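Local coordinates for protein histidine acid phosphatase (Hafnia alvei, PDB 4ARU) that belongs to branch 2 of the histidine phosphatase superfamily, an alpha/beta family in which a sheet-centred domain is accompanied by a largely helical one, at residues Q29-V34 with S218-I223; M137-V142 with L199-D204; H143-K148 with T263-K268; T156-Y161 with E211-L216; A267-T272 with S405-C410. One frame throughout, in Å; residues are numbered along the deposited sequence. Where two conformers were deposited one is given.

Overall arrangement
The five contacts illustrate how distant parts of one chain are gathered by shared helices. Contacts 2, 3 and 5 form a series: contacts 2 and 3 both draw on helix 139-150, with centres about 11 Å apart, and contacts 3 and 5 share A267 and K268 on helix 264-282, about 12 Å apart. M137 of contact 2 also packs on H269 of contact 5. Contacts 1 and 4 both use helix 213-229, their centres about 14 Å apart, and L216 of contact 4 packs on M31. Contact 5 is the farthest from contact 1, at about 31 Å between centres. A sodium ion lies about 4 Å from the side chain of I223 in contact 1.

Contact 1: residues Q29-V34 with S218-I223; sequences QTMRDV and STLAEI
M31 reaches across from helix 29-33 and sets its terminal methyl among three residues of helix 213-229. The tightest of these meetings is M31 CE to I223 CD1, at 3.3 Å, closer than carbons usually approach. The same CE lies 4.0 Å from L220 CD2 and 4.0 Å from T219 CG2. M31 and L220 slide past each other in opposite directions, which lets L220 CD2 touch M31 CG as well as the methyl. The bend at chi3 (66°) turns CE out of the line of the chain and places it at this junction. A second, looser touch joins V34 CG2 to L220 CD1 at 4.2 Å, so the two methyl branches of L220 serve different partners.

Around this apolar shell, W39 packs on L220 and I223, and its ring nitrogen NE1 is hydrogen-bonded to M31 O, so one residue lines the contact and also holds the backbone of the short helix. M168 and L172 of helix 162-172 add to the cover of L220. On the remote side of the short helix, Q29 NE2 donates to D33 OD1 at 2.9 Å, one turn on, arriving from above the carboxylate plane.

The segment axes pass 11.8 Å apart at a crossing angle of -71°, a steep, side-chain-mediated packing of a one-turn helix on a long one, in the helical part of the histidine phosphatase fold.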
# COMPACT_ATOMS: atom_id res chain seq x y z
N GLN A 29 0.40 17.01 -18.43
CA GLN A 29 0.89 18.30 -18.85
C GLN A 29 0.89 19.26 -17.65
O GLN A 29 1.79 20.09 -17.53
CB GLN A 29 0.09 18.88 -20.01
CG GLN A 29 0.75 20.10 -20.64
CD GLN A 29 2.08 19.74 -21.25
OE1 GLN A 29 2.18 18.78 -22.02
NE2 GLN A 29 3.10 20.49 -20.91
N THR A 30 -0.07 19.14 -16.75
CA THR A 30 -0.06 19.97 -15.56
C THR A 30 1.19 19.69 -14.75
O THR A 30 1.80 20.60 -14.23
CB THR A 30 -1.31 19.72 -14.70
OG1 THR A 30 -2.50 20.15 -15.38
CG2 THR A 30 -1.22 20.50 -13.37
N MET A 31 1.53 18.42 -14.57
CA MET A 31 2.72 18.05 -13.82
C MET A 31 3.99 18.65 -14.44
O MET A 31 4.88 19.08 -13.71
CB MET A 31 2.83 16.53 -13.72
CG MET A 31 1.73 15.93 -12.86
SD MET A 31 1.55 14.12 -13.06
CE MET A 31 3.09 13.55 -12.37
N ARG A 32 4.07 18.67 -15.76
CA ARG A 32 5.18 19.33 -16.42
C ARG A 32 5.14 20.82 -16.17
O ARG A 32 6.15 21.38 -15.75
CB ARG A 32 5.21 18.98 -17.89
CG ARG A 32 5.33 17.48 -18.09
CD ARG A 32 5.93 17.18 -19.45
NE ARG A 32 5.97 15.76 -19.76
CZ ARG A 32 7.00 14.96 -19.50
NH1 ARG A 32 8.11 15.43 -18.93
NH2 ARG A 32 6.91 13.68 -19.79
N ASP A 33 3.96 21.42 -16.32
CA ASP A 33 3.82 22.88 -16.34
C ASP A 33 4.05 23.54 -14.99
O ASP A 33 4.31 24.72 -14.98
CB ASP A 33 2.46 23.28 -16.90
CG ASP A 33 2.32 23.03 -18.41
OD1 ASP A 33 3.35 22.76 -19.07
OD2 ASP A 33 1.19 23.23 -18.96
N VAL A 34 3.94 22.81 -13.88
CA VAL A 34 4.03 23.47 -12.54
C VAL A 34 5.47 23.65 -12.07
O VAL A 34 5.72 24.13 -10.95
CB VAL A 34 3.21 22.74 -11.46
CG1 VAL A 34 1.72 22.85 -11.73
CG2 VAL A 34 3.61 21.30 -11.32
N SER A 218 0.36 15.60 -3.61
CA SER A 218 0.44 14.20 -3.15
C SER A 218 1.16 13.36 -4.21
O SER A 218 2.07 12.57 -3.92
CB SER A 218 -0.94 13.57 -2.91
OG SER A 218 -0.85 12.18 -2.76
N THR A 219 0.76 13.53 -5.45
CA THR A 219 1.34 12.77 -6.54
C THR A 219 2.82 13.15 -6.72
O THR A 219 3.67 12.26 -6.84
CB THR A 219 0.61 13.10 -7.83
OG1 THR A 219 -0.75 12.68 -7.71
CG2 THR A 219 1.23 12.42 -9.00
N LEU A 220 3.14 14.44 -6.69
CA LEU A 220 4.50 14.90 -6.90
C LEU A 220 5.36 14.42 -5.77
O LEU A 220 6.53 14.01 -6.01
CB LEU A 220 4.55 16.40 -7.07
CG LEU A 220 3.66 16.94 -8.21
CD1 LEU A 220 3.79 18.45 -8.28
CD2 LEU A 220 3.96 16.23 -9.53
N ALA A 221 4.87 14.52 -4.54
CA ALA A 221 5.68 14.10 -3.40
C ALA A 221 6.05 12.62 -3.47
O ALA A 221 7.19 12.26 -3.18
CB ALA A 221 4.95 14.37 -2.08
N GLU A 222 5.10 11.80 -3.88
CA GLU A 222 5.38 10.39 -4.07
C GLU A 222 6.40 10.16 -5.20
O GLU A 222 7.29 9.28 -5.09
CB GLU A 222 4.07 9.61 -4.28
CG GLU A 222 4.24 8.16 -4.58
CD GLU A 222 4.68 7.31 -3.41
OE1 GLU A 222 4.58 7.77 -2.22
OE2 GLU A 222 5.15 6.18 -3.66
N ILE A 223 6.31 10.94 -6.27
CA ILE A 223 7.30 10.81 -7.34
C ILE A 223 8.71 11.12 -6.81
O ILE A 223 9.67 10.43 -7.14
CB ILE A 223 6.93 11.64 -8.59
CG1 ILE A 223 5.68 10.99 -9.21
CG2 ILE A 223 8.15 11.77 -9.52
CD1 ILE A 223 5.04 11.84 -10.27

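Contact 2: residues M137-V142 with L199-D204; sequences MDKSQV and LAINDD
A beta-hairpin, formed by strands 198-201 and 208-211, receives the first turn of helix 139-150 here, with K139 and V142 of the helix lying against I201 of the strand. K139 and I201 run past each other in opposite directions, K139 CE coming 3.8 Å from I201 CG2. The lysine chain bends at chi3 (59°), which swings CE out of line. NZ then donates to two successive carbonyls where the strand gives way to the turn: K139 NZ to I201 O at 3.1 Å and K139 NZ to N202 O at 2.8 Å. It stands above both carbonyl planes. These bonds hold for one of the two modelled conformers of the lysine and are to that extent doubtful.

V142 supplies the apolar half. Its CG1 lies 3.7 Å from I201 CD1, the two side chains meeting at a slant, while V142 CG1 and L199 CD2, at 4.2 Å, belong to side chains that cross at about a right angle. L199 and I201, alternate residues of the strand, thus present their side chains to the same helical turn.

The helix start is capped by D138. In one of its two modelled conformers Q141 N bonds to D138 OD1 at 2.9 Å through the anti lone pair, and S140 OG donates to the syn one.

Within the turn, N202 OD1 accepts from G205 N and K207 N. V208 of the paired strand packs on L199, I201 and V142, while H143, further along the helix, covers L199 and I201; M137 faces helix 264-282.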
# COMPACT_ATOMS: atom_id res chain seq x y z
N MET A 137 -20.52 2.91 -5.98
CA MET A 137 -20.71 3.85 -4.88
C MET A 137 -21.74 4.89 -5.30
O MET A 137 -21.99 5.10 -6.49
CB MET A 137 -19.40 4.53 -4.58
CG MET A 137 -18.37 3.55 -3.99
SD MET A 137 -16.91 4.38 -3.40
CE MET A 137 -16.13 4.89 -4.91
N ASP A 138 -22.39 5.46 -4.29
CA ASP A 138 -23.37 6.53 -4.50
C ASP A 138 -22.61 7.85 -4.37
O ASP A 138 -21.96 8.10 -3.37
CB ASP A 138 -24.50 6.41 -3.48
CG ASP A 138 -25.45 7.58 -3.53
OD1 ASP A 138 -25.10 8.65 -2.99
OD2 ASP A 138 -26.54 7.43 -4.13
N LYS A 139 -22.69 8.68 -5.42
CA LYS A 139 -21.90 9.90 -5.53
C LYS A 139 -22.15 10.84 -4.34
O LYS A 139 -21.21 11.40 -3.77
CB LYS A 139 -22.24 10.65 -6.82
CG LYS A 139 -21.91 9.91 -8.12
CD LYS A 139 -22.14 10.84 -9.32
CE LYS A 139 -21.24 12.08 -9.18
NZ LYS A 139 -20.78 12.75 -10.45
N SER A 140 -23.42 11.02 -3.96
CA SER A 140 -23.68 11.91 -2.82
C SER A 140 -23.04 11.36 -1.53
O SER A 140 -22.50 12.12 -0.69
CB SER A 140 -25.17 12.16 -2.63
OG SER A 140 -25.82 11.00 -2.16
N GLN A 141 -23.08 10.04 -1.36
CA GLN A 141 -22.48 9.43 -0.20
C GLN A 141 -20.95 9.56 -0.18
O GLN A 141 -20.36 9.74 0.86
CB GLN A 141 -22.97 7.99 -0.02
CG GLN A 141 -24.45 7.91 0.25
CD GLN A 141 -24.89 6.49 0.56
OE1 GLN A 141 -24.30 5.78 1.39
NE2 GLN A 141 -25.96 6.07 -0.07
N VAL A 142 -20.31 9.46 -1.34
CA VAL A 142 -18.89 9.70 -1.42
C VAL A 142 -18.54 11.10 -0.94
O VAL A 142 -17.63 11.29 -0.15
CB VAL A 142 -18.33 9.47 -2.86
CG1 VAL A 142 -16.87 9.81 -2.91
CG2 VAL A 142 -18.63 8.01 -3.29
N LEU A 199 -13.44 17.78 -4.67
CA LEU A 199 -13.64 16.39 -4.94
C LEU A 199 -14.40 16.27 -6.27
O LEU A 199 -15.48 16.83 -6.44
CB LEU A 199 -14.42 15.74 -3.78
CG LEU A 199 -14.63 14.24 -3.81
CD1 LEU A 199 -13.31 13.56 -3.75
CD2 LEU A 199 -15.50 13.77 -2.66
N ALA A 200 -13.83 15.54 -7.24
CA ALA A 200 -14.40 15.35 -8.55
C ALA A 200 -14.79 13.90 -8.74
O ALA A 200 -14.01 13.02 -8.42
CB ALA A 200 -13.38 15.76 -9.61
N ILE A 201 -16.02 13.65 -9.19
CA ILE A 201 -16.50 12.30 -9.43
C ILE A 201 -17.13 12.22 -10.81
O ILE A 201 -17.80 13.15 -11.24
CB ILE A 201 -17.54 11.89 -8.36
CG1 ILE A 201 -17.00 12.21 -6.97
CG2 ILE A 201 -17.89 10.42 -8.54
CD1 ILE A 201 -17.93 11.76 -5.84
N ASN A 202 -16.94 11.10 -11.49
CA ASN A 202 -17.60 10.88 -12.79
C ASN A 202 -19.08 10.55 -12.61
O ASN A 202 -19.59 10.48 -11.49
CB ASN A 202 -16.88 9.82 -13.59
CG ASN A 202 -17.11 8.41 -13.07
OD1 ASN A 202 -17.48 8.22 -11.92
ND2 ASN A 202 -16.88 7.42 -13.92
N ASP A 203 -19.80 10.39 -13.71
CA ASP A 203 -21.25 10.28 -13.62
C ASP A 203 -21.69 9.01 -12.87
O ASP A 203 -22.64 9.05 -12.08
CB ASP A 203 -21.91 10.37 -15.00
CG ASP A 203 -21.39 9.32 -15.98
OD1 ASP A 203 -20.24 8.82 -15.80
OD2 ASP A 203 -22.15 8.98 -16.93
N ASP A 204 -20.98 7.90 -13.09
CA ASP A 204 -21.34 6.60 -12.51
C ASP A 204 -20.99 6.54 -11.01
O ASP A 204 -21.60 5.78 -10.25
CB ASP A 204 -20.61 5.46 -13.25
CG ASP A 204 -20.86 5.47 -14.78
OD1 ASP A 204 -21.97 5.82 -15.22
OD2 ASP A 204 -19.92 5.10 -15.54

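Contact 3: residues H143-K148 with T263-K268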
# COMPACT_ATOMS: atom_id res chain seq x y z
N HIS A 143 -19.23 12.08 -1.49
CA HIS A 143 -18.92 13.48 -1.12
C HIS A 143 -19.07 13.66 0.42
O HIS A 143 -18.19 14.22 1.08
CB HIS A 143 -19.90 14.42 -1.83
CG HIS A 143 -19.60 14.66 -3.28
ND1 HIS A 143 -18.50 15.39 -3.69
CD2 HIS A 143 -20.23 14.26 -4.42
CE1 HIS A 143 -18.51 15.49 -5.02
NE2 HIS A 143 -19.52 14.79 -5.48
N ALA A 144 -20.14 13.12 0.99
CA ALA A 144 -20.39 13.27 2.42
C ALA A 144 -19.38 12.51 3.23
O ALA A 144 -18.89 13.01 4.24
CB ALA A 144 -21.79 12.82 2.77
N ALA A 145 -18.99 11.31 2.79
CA ALA A 145 -18.04 10.51 3.54
C ALA A 145 -16.65 11.13 3.56
O ALA A 145 -15.94 11.12 4.57
CB ALA A 145 -18.00 9.09 2.97
N VAL A 146 -16.21 11.70 2.43
CA VAL A 146 -14.91 12.34 2.35
C VAL A 146 -14.90 13.59 3.25
O VAL A 146 -13.92 13.83 3.97
CB VAL A 146 -14.53 12.63 0.90
CG1 VAL A 146 -13.28 13.50 0.83
CG2 VAL A 146 -14.30 11.33 0.13
N GLU A 147 -15.99 14.35 3.24
CA GLU A 147 -16.06 15.52 4.12
C GLU A 147 -15.98 15.10 5.58
O GLU A 147 -15.26 15.74 6.37
CB GLU A 147 -17.31 16.33 3.85
CG GLU A 147 -17.38 17.52 4.79
CD GLU A 147 -18.41 18.57 4.42
OE1 GLU A 147 -18.76 18.69 3.22
OE2 GLU A 147 -18.85 19.31 5.34
N LYS A 148 -16.64 14.01 5.93
CA LYS A 148 -16.60 13.49 7.29
C LYS A 148 -15.18 13.10 7.68
O LYS A 148 -14.69 13.40 8.77
CB LYS A 148 -17.55 12.31 7.43
CG LYS A 148 -17.64 11.74 8.83
CD LYS A 148 -18.53 10.50 8.82
CE LYS A 148 -18.38 9.65 10.08
NZ LYS A 148 -18.92 10.40 11.23
N THR A 263 -11.04 6.57 4.08
CA THR A 263 -12.46 6.87 4.35
C THR A 263 -13.34 5.62 4.32
O THR A 263 -13.36 4.98 3.28
CB THR A 263 -12.99 7.84 3.28
OG1 THR A 263 -12.32 9.08 3.44
CG2 THR A 263 -14.52 8.04 3.38
N PRO A 264 -14.00 5.23 5.42
CA PRO A 264 -14.60 3.89 5.46
C PRO A 264 -15.57 3.58 4.30
O PRO A 264 -15.52 2.49 3.75
CB PRO A 264 -15.27 3.85 6.82
CG PRO A 264 -14.30 4.64 7.66
CD PRO A 264 -13.92 5.82 6.79
N TYR A 265 -16.41 4.52 3.91
CA TYR A 265 -17.35 4.25 2.81
C TYR A 265 -16.62 3.84 1.55
O TYR A 265 -17.01 2.91 0.83
CB TYR A 265 -18.23 5.47 2.57
CG TYR A 265 -19.29 5.27 1.51
CD1 TYR A 265 -20.44 4.55 1.78
CD2 TYR A 265 -19.12 5.75 0.24
CE1 TYR A 265 -21.40 4.37 0.81
CE2 TYR A 265 -20.07 5.57 -0.73
CZ TYR A 265 -21.20 4.86 -0.44
OH TYR A 265 -22.13 4.67 -1.43
N ILE A 266 -15.56 4.54 1.23
CA ILE A 266 -14.80 4.23 0.03
C ILE A 266 -14.03 2.92 0.27
O ILE A 266 -13.99 2.03 -0.60
CB ILE A 266 -13.80 5.37 -0.30
CG1 ILE A 266 -14.57 6.63 -0.66
CG2 ILE A 266 -12.87 4.95 -1.41
CD1 ILE A 266 -13.71 7.83 -0.96
N ALA A 267 -13.35 2.83 1.42
CA ALA A 267 -12.49 1.71 1.72
C ALA A 267 -13.29 0.38 1.65
O ALA A 267 -12.77 -0.58 1.11
CB ALA A 267 -11.94 1.88 3.11
N LYS A 268 -14.52 0.34 2.13
CA LYS A 268 -15.24 -0.93 2.12
C LYS A 268 -15.70 -1.30 0.72
O LYS A 268 -15.84 -2.50 0.44
CB LYS A 268 -16.40 -0.95 3.10
CG LYS A 268 -17.56 -0.11 2.66
CD LYS A 268 -18.55 0.08 3.78
CE LYS A 268 -19.83 0.68 3.27
NZ LYS A 268 -20.92 0.72 4.30
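A145 turns its methyl straight at the start of helix 264-282 and there meets two residues at once: A145 CB is 3.6 Å from Y265 CB and 3.7 Å from T263 CG2. Relative to the tyrosine ring the methyl lies obliquely, and the closest touch is to the beta carbon where the side chain leaves the helix. The ring goes on to carry its hydroxyl to the N-terminal end of helix 139-150, where OH is hydrogen-bonded to D138 N.

T263 is placed differently. With chi1 at -67° its CG2 is anti to the backbone N and its OG1 anti to the carbonyl carbon; the methyl is the branch that lies on helix 139-150, 3.6 Å from A145 O and 4.1 Å from V146 N. The hydroxyl bonds to L259 O. T263 is the single residue linking helices 243-262 and 264-282, its hydroxyl turned back to the preceding helix and its methyl to helix 139-150.

Further along, V146 and I266 meet at a slant. V146 CG2 touches the end of the isoleucine chain, CD1, at 3.7 Å, and the isoleucine reaches it by an extended chi2 (178°).

The two backbones come close, with 6.3 Å between the CA atoms of A145 and Y265, a spacing that goes with a one-carbon side chain at the interface. The chemistry across the pair is entirely van der Waals in character: methyls and beta carbons fill the interface, and the two hydroxyls that border it are both satisfied by backbone atoms beyond these segments.

Contact 4: residues T156-Y161 with E211-L216; sequences TLNQRY and EGAVGL
A213, following G212, opens helix 213-229 with its methyl against the amide of N158, A213 CB lying 3.6 Å from N158 ND2. The glycine holds the N-cap position with a positive phi (103°), where a CB would press on the carbonyl O of E211.

V214, next in line, carries most of the contact and meets three residues of the loop 156-161. Its CG1 touches L157 CD2 at 4.0 Å, the two side chains crossing at about a right angle. Its CG2 faces N158 OD1 at 3.5 Å, the asparagine and valine sliding past each other, and comes 4.1 Å from Y161 CD2, obliquely to that ring. One face of the ring is covered by R160 CG. L216, farther on, packs on M195 and on M31.

N158 therefore sets the oxygen of its amide against V214 and the nitrogen against A213. Its ND2 is hydrogen-bonded to M195 O, a pure acceptor that calls for the nitrogen on that side, and S197 OG can then serve OD1; together they would fix the rotation of the amide. The contact implies a buried polar group paid for by its surroundings, so that its amide end can pack against aliphatic carbons.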
# COMPACT_ATOMS: atom_id res chain seq x y z
N THR A 156 -12.08 23.61 1.41
CA THR A 156 -11.20 24.36 2.32
C THR A 156 -9.93 23.61 2.71
O THR A 156 -9.14 24.08 3.52
CB THR A 156 -11.96 24.80 3.62
OG1 THR A 156 -12.21 23.68 4.48
CG2 THR A 156 -13.25 25.51 3.31
N LEU A 157 -9.71 22.44 2.12
CA LEU A 157 -8.62 21.56 2.57
C LEU A 157 -7.24 22.19 2.47
O LEU A 157 -6.37 21.91 3.30
CB LEU A 157 -8.63 20.27 1.76
CG LEU A 157 -7.74 19.15 2.27
CD1 LEU A 157 -8.24 18.60 3.58
CD2 LEU A 157 -7.59 18.04 1.25
N ASN A 158 -6.97 23.03 1.47
CA ASN A 158 -5.63 23.57 1.34
C ASN A 158 -5.24 24.37 2.59
O ASN A 158 -4.05 24.50 2.88
CB ASN A 158 -5.47 24.54 0.15
CG ASN A 158 -5.59 23.86 -1.20
OD1 ASN A 158 -5.80 22.65 -1.29
ND2 ASN A 158 -5.40 24.67 -2.26
N GLN A 159 -6.21 24.95 3.26
CA GLN A 159 -5.92 25.77 4.44
C GLN A 159 -5.32 24.99 5.60
O GLN A 159 -4.75 25.63 6.51
CB GLN A 159 -7.16 26.55 4.85
CG GLN A 159 -7.65 27.56 3.81
CD GLN A 159 -6.52 28.33 3.08
OE1 GLN A 159 -6.37 28.23 1.84
NE2 GLN A 159 -5.71 29.05 3.84
N ARG A 160 -5.48 23.68 5.57
CA ARG A 160 -4.94 22.79 6.59
C ARG A 160 -3.45 22.55 6.37
O ARG A 160 -2.74 22.10 7.27
CB ARG A 160 -5.70 21.45 6.58
CG ARG A 160 -5.20 20.39 7.54
CD ARG A 160 -6.14 19.24 7.58
NE ARG A 160 -7.42 19.60 8.18
CZ ARG A 160 -8.49 18.82 8.18
NH1 ARG A 160 -8.47 17.64 7.52
NH2 ARG A 160 -9.59 19.25 8.84
N TYR A 161 -2.98 22.79 5.16
CA TYR A 161 -1.63 22.39 4.74
C TYR A 161 -0.81 23.52 4.14
O TYR A 161 -0.03 23.31 3.21
CB TYR A 161 -1.73 21.21 3.75
CG TYR A 161 -2.37 20.02 4.34
CD1 TYR A 161 -1.74 19.26 5.29
CD2 TYR A 161 -3.65 19.67 3.97
CE1 TYR A 161 -2.36 18.14 5.86
CE2 TYR A 161 -4.31 18.59 4.54
CZ TYR A 161 -3.66 17.82 5.48
OH TYR A 161 -4.28 16.76 6.12
N GLU A 211 -8.99 16.80 -6.63
CA GLU A 211 -8.36 17.77 -7.52
C GLU A 211 -7.81 18.92 -6.70
O GLU A 211 -8.30 19.18 -5.60
CB GLU A 211 -9.37 18.34 -8.51
CG GLU A 211 -10.03 17.26 -9.39
CD GLU A 211 -9.04 16.61 -10.39
OE1 GLU A 211 -8.01 17.21 -10.74
OE2 GLU A 211 -9.34 15.50 -10.88
N GLY A 212 -6.86 19.63 -7.25
CA GLY A 212 -6.25 20.78 -6.59
C GLY A 212 -4.89 20.53 -5.99
O GLY A 212 -4.26 19.50 -6.21
N ALA A 213 -4.42 21.51 -5.22
CA ALA A 213 -3.06 21.54 -4.78
C ALA A 213 -2.65 20.33 -3.94
O ALA A 213 -1.52 19.84 -4.03
CB ALA A 213 -2.83 22.82 -4.03
N VAL A 214 -3.53 19.91 -3.03
CA VAL A 214 -3.19 18.79 -2.15
C VAL A 214 -3.10 17.52 -2.99
O VAL A 214 -2.16 16.74 -2.86
CB VAL A 214 -4.18 18.63 -0.96
CG1 VAL A 214 -3.88 17.36 -0.19
CG2 VAL A 214 -4.14 19.85 -0.06
N GLY A 215 -4.10 17.27 -3.83
CA GLY A 215 -4.06 16.10 -4.72
C GLY A 215 -2.85 16.08 -5.64
O GLY A 215 -2.20 15.05 -5.78
N LEU A 216 -2.54 17.21 -6.25
CA LEU A 216 -1.39 17.28 -7.14
C LEU A 216 -0.09 17.13 -6.37
O LEU A 216 0.78 16.32 -6.73
CB LEU A 216 -1.43 18.58 -7.91
CG LEU A 216 -0.22 18.84 -8.84
CD1 LEU A 216 -0.07 17.78 -9.90
CD2 LEU A 216 -0.33 20.21 -9.44

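Contact 5: residues A267-T272 with S405-C410; sequences AKHNGT and SVEPAC
T272 and E407 share the one direct hydrogen bond between residues 267-272 and 405-410. E407 N donates to T272 OG1 at 2.9 Å and almost straight (174°). The same oxygen donates to K268 O at 2.6 Å, in the carbonyl plane on a lone pair, so the hydroxyl is held by two bonds, accepting one and donating the other.

The charged pair is looser. K268 NZ and E407 OE1 form a long salt bridge at 3.6 Å, and one water relays between them, accepting from the lysine and donating to the carboxylate. The other oxygen, E407 OE2, receives A409 N and ties the side chain to its own turn.

Ring contacts involve H269. E407 CG sits over one face, displaced toward the rim near NE2, in a CH-pi contact 4.2 Å from the ring centroid and 20° off its normal, with imidazole and carboxylate planes only 19° apart. C410 SG comes in obliquely, 3.5 Å from H269 CD2. H269 ND1 is bound to Y265 O one turn back, which helps fix the ring. Nearby, H269 O is buried without a partner in the model.

Apolar packing completes the set: T272 CG2 meets V406 CB at 3.7 Å, the side chains crossing near a right angle, and T272 CB lies 3.9 Å from C410 CB.

C410 also forms a disulfide with C135, tying the chain's end to the segment leading into helix 139-150. M316 of helix 307-317 packs on T272 and S405, and L275 and Q276 continue helix 264-282 alongside the tail.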
# COMPACT_ATOMS: atom_id res chain seq x y z
N ALA A 267 -13.35 2.83 1.42
CA ALA A 267 -12.49 1.71 1.72
C ALA A 267 -13.29 0.38 1.65
O ALA A 267 -12.77 -0.58 1.11
CB ALA A 267 -11.94 1.88 3.11
N LYS A 268 -14.52 0.34 2.13
CA LYS A 268 -15.24 -0.93 2.12
C LYS A 268 -15.70 -1.30 0.72
O LYS A 268 -15.84 -2.50 0.44
CB LYS A 268 -16.40 -0.95 3.10
CG LYS A 268 -17.56 -0.11 2.66
CD LYS A 268 -18.55 0.08 3.78
CE LYS A 268 -19.83 0.68 3.27
NZ LYS A 268 -20.92 0.72 4.30
N HIS A 269 -15.93 -0.33 -0.16
CA HIS A 269 -16.35 -0.65 -1.52
C HIS A 269 -15.16 -1.17 -2.31
O HIS A 269 -15.36 -1.99 -3.20
CB HIS A 269 -17.01 0.55 -2.22
CG HIS A 269 -18.43 0.75 -1.83
ND1 HIS A 269 -18.81 1.43 -0.69
CD2 HIS A 269 -19.58 0.36 -2.43
CE1 HIS A 269 -20.12 1.41 -0.59
NE2 HIS A 269 -20.62 0.81 -1.65
N ASN A 270 -13.96 -0.67 -2.05
CA ASN A 270 -12.78 -1.08 -2.81
C ASN A 270 -12.04 -2.23 -2.16
O ASN A 270 -11.29 -2.94 -2.86
CB ASN A 270 -11.86 0.11 -3.01
CG ASN A 270 -12.44 1.16 -3.94
OD1 ASN A 270 -12.51 0.95 -5.13
ND2 ASN A 270 -12.87 2.30 -3.40
N GLY A 271 -12.27 -2.44 -0.86
CA GLY A 271 -11.50 -3.36 -0.06
C GLY A 271 -12.17 -4.64 0.39
O GLY A 271 -11.51 -5.48 0.99
N THR A 272 -13.45 -4.76 0.17
CA THR A 272 -14.21 -5.93 0.66
C THR A 272 -13.61 -7.25 0.14
O THR A 272 -13.35 -8.15 0.94
CB THR A 272 -15.72 -5.78 0.47
OG1 THR A 272 -16.19 -4.88 1.49
CG2 THR A 272 -16.42 -7.04 0.66
N SER A 405 -17.34 -4.92 8.87
CA SER A 405 -16.73 -3.86 8.06
C SER A 405 -16.93 -4.03 6.54
O SER A 405 -17.00 -3.04 5.84
CB SER A 405 -15.24 -3.71 8.33
OG SER A 405 -14.51 -4.77 7.81
N VAL A 406 -17.16 -5.25 6.10
CA VAL A 406 -17.36 -5.49 4.67
C VAL A 406 -18.66 -4.89 4.20
O VAL A 406 -19.63 -4.70 4.96
CB VAL A 406 -17.26 -6.98 4.31
CG1 VAL A 406 -15.83 -7.48 4.52
CG2 VAL A 406 -18.31 -7.78 5.04
N GLU A 407 -18.68 -4.60 2.90
CA GLU A 407 -19.90 -4.23 2.20
C GLU A 407 -20.44 -5.46 1.46
O GLU A 407 -19.81 -5.93 0.54
CB GLU A 407 -19.62 -3.13 1.21
CG GLU A 407 -20.76 -2.72 0.28
CD GLU A 407 -22.10 -2.59 0.98
OE1 GLU A 407 -22.15 -1.72 1.93
OE2 GLU A 407 -23.10 -3.31 0.64
N PRO A 408 -21.58 -5.99 1.89
CA PRO A 408 -22.04 -7.21 1.24
C PRO A 408 -22.22 -7.11 -0.28
O PRO A 408 -22.01 -8.10 -0.98
CB PRO A 408 -23.38 -7.46 1.89
CG PRO A 408 -23.26 -6.85 3.24
CD PRO A 408 -22.44 -5.63 3.03
N ALA A 409 -22.62 -5.95 -0.80
CA ALA A 409 -22.78 -5.79 -2.25
C ALA A 409 -21.47 -5.91 -3.02
O ALA A 409 -21.51 -6.10 -4.24
CB ALA A 409 -23.45 -4.45 -2.57
N CYS A 410 -20.33 -5.81 -2.32
CA CYS A 410 -19.04 -5.81 -2.95
C CYS A 410 -18.29 -7.11 -2.76
O CYS A 410 -17.12 -7.17 -3.13
CB CYS A 410 -18.24 -4.67 -2.34
SG CYS A 410 -18.93 -3.03 -2.71
O HOH W 1 -22.62 1.11 1.88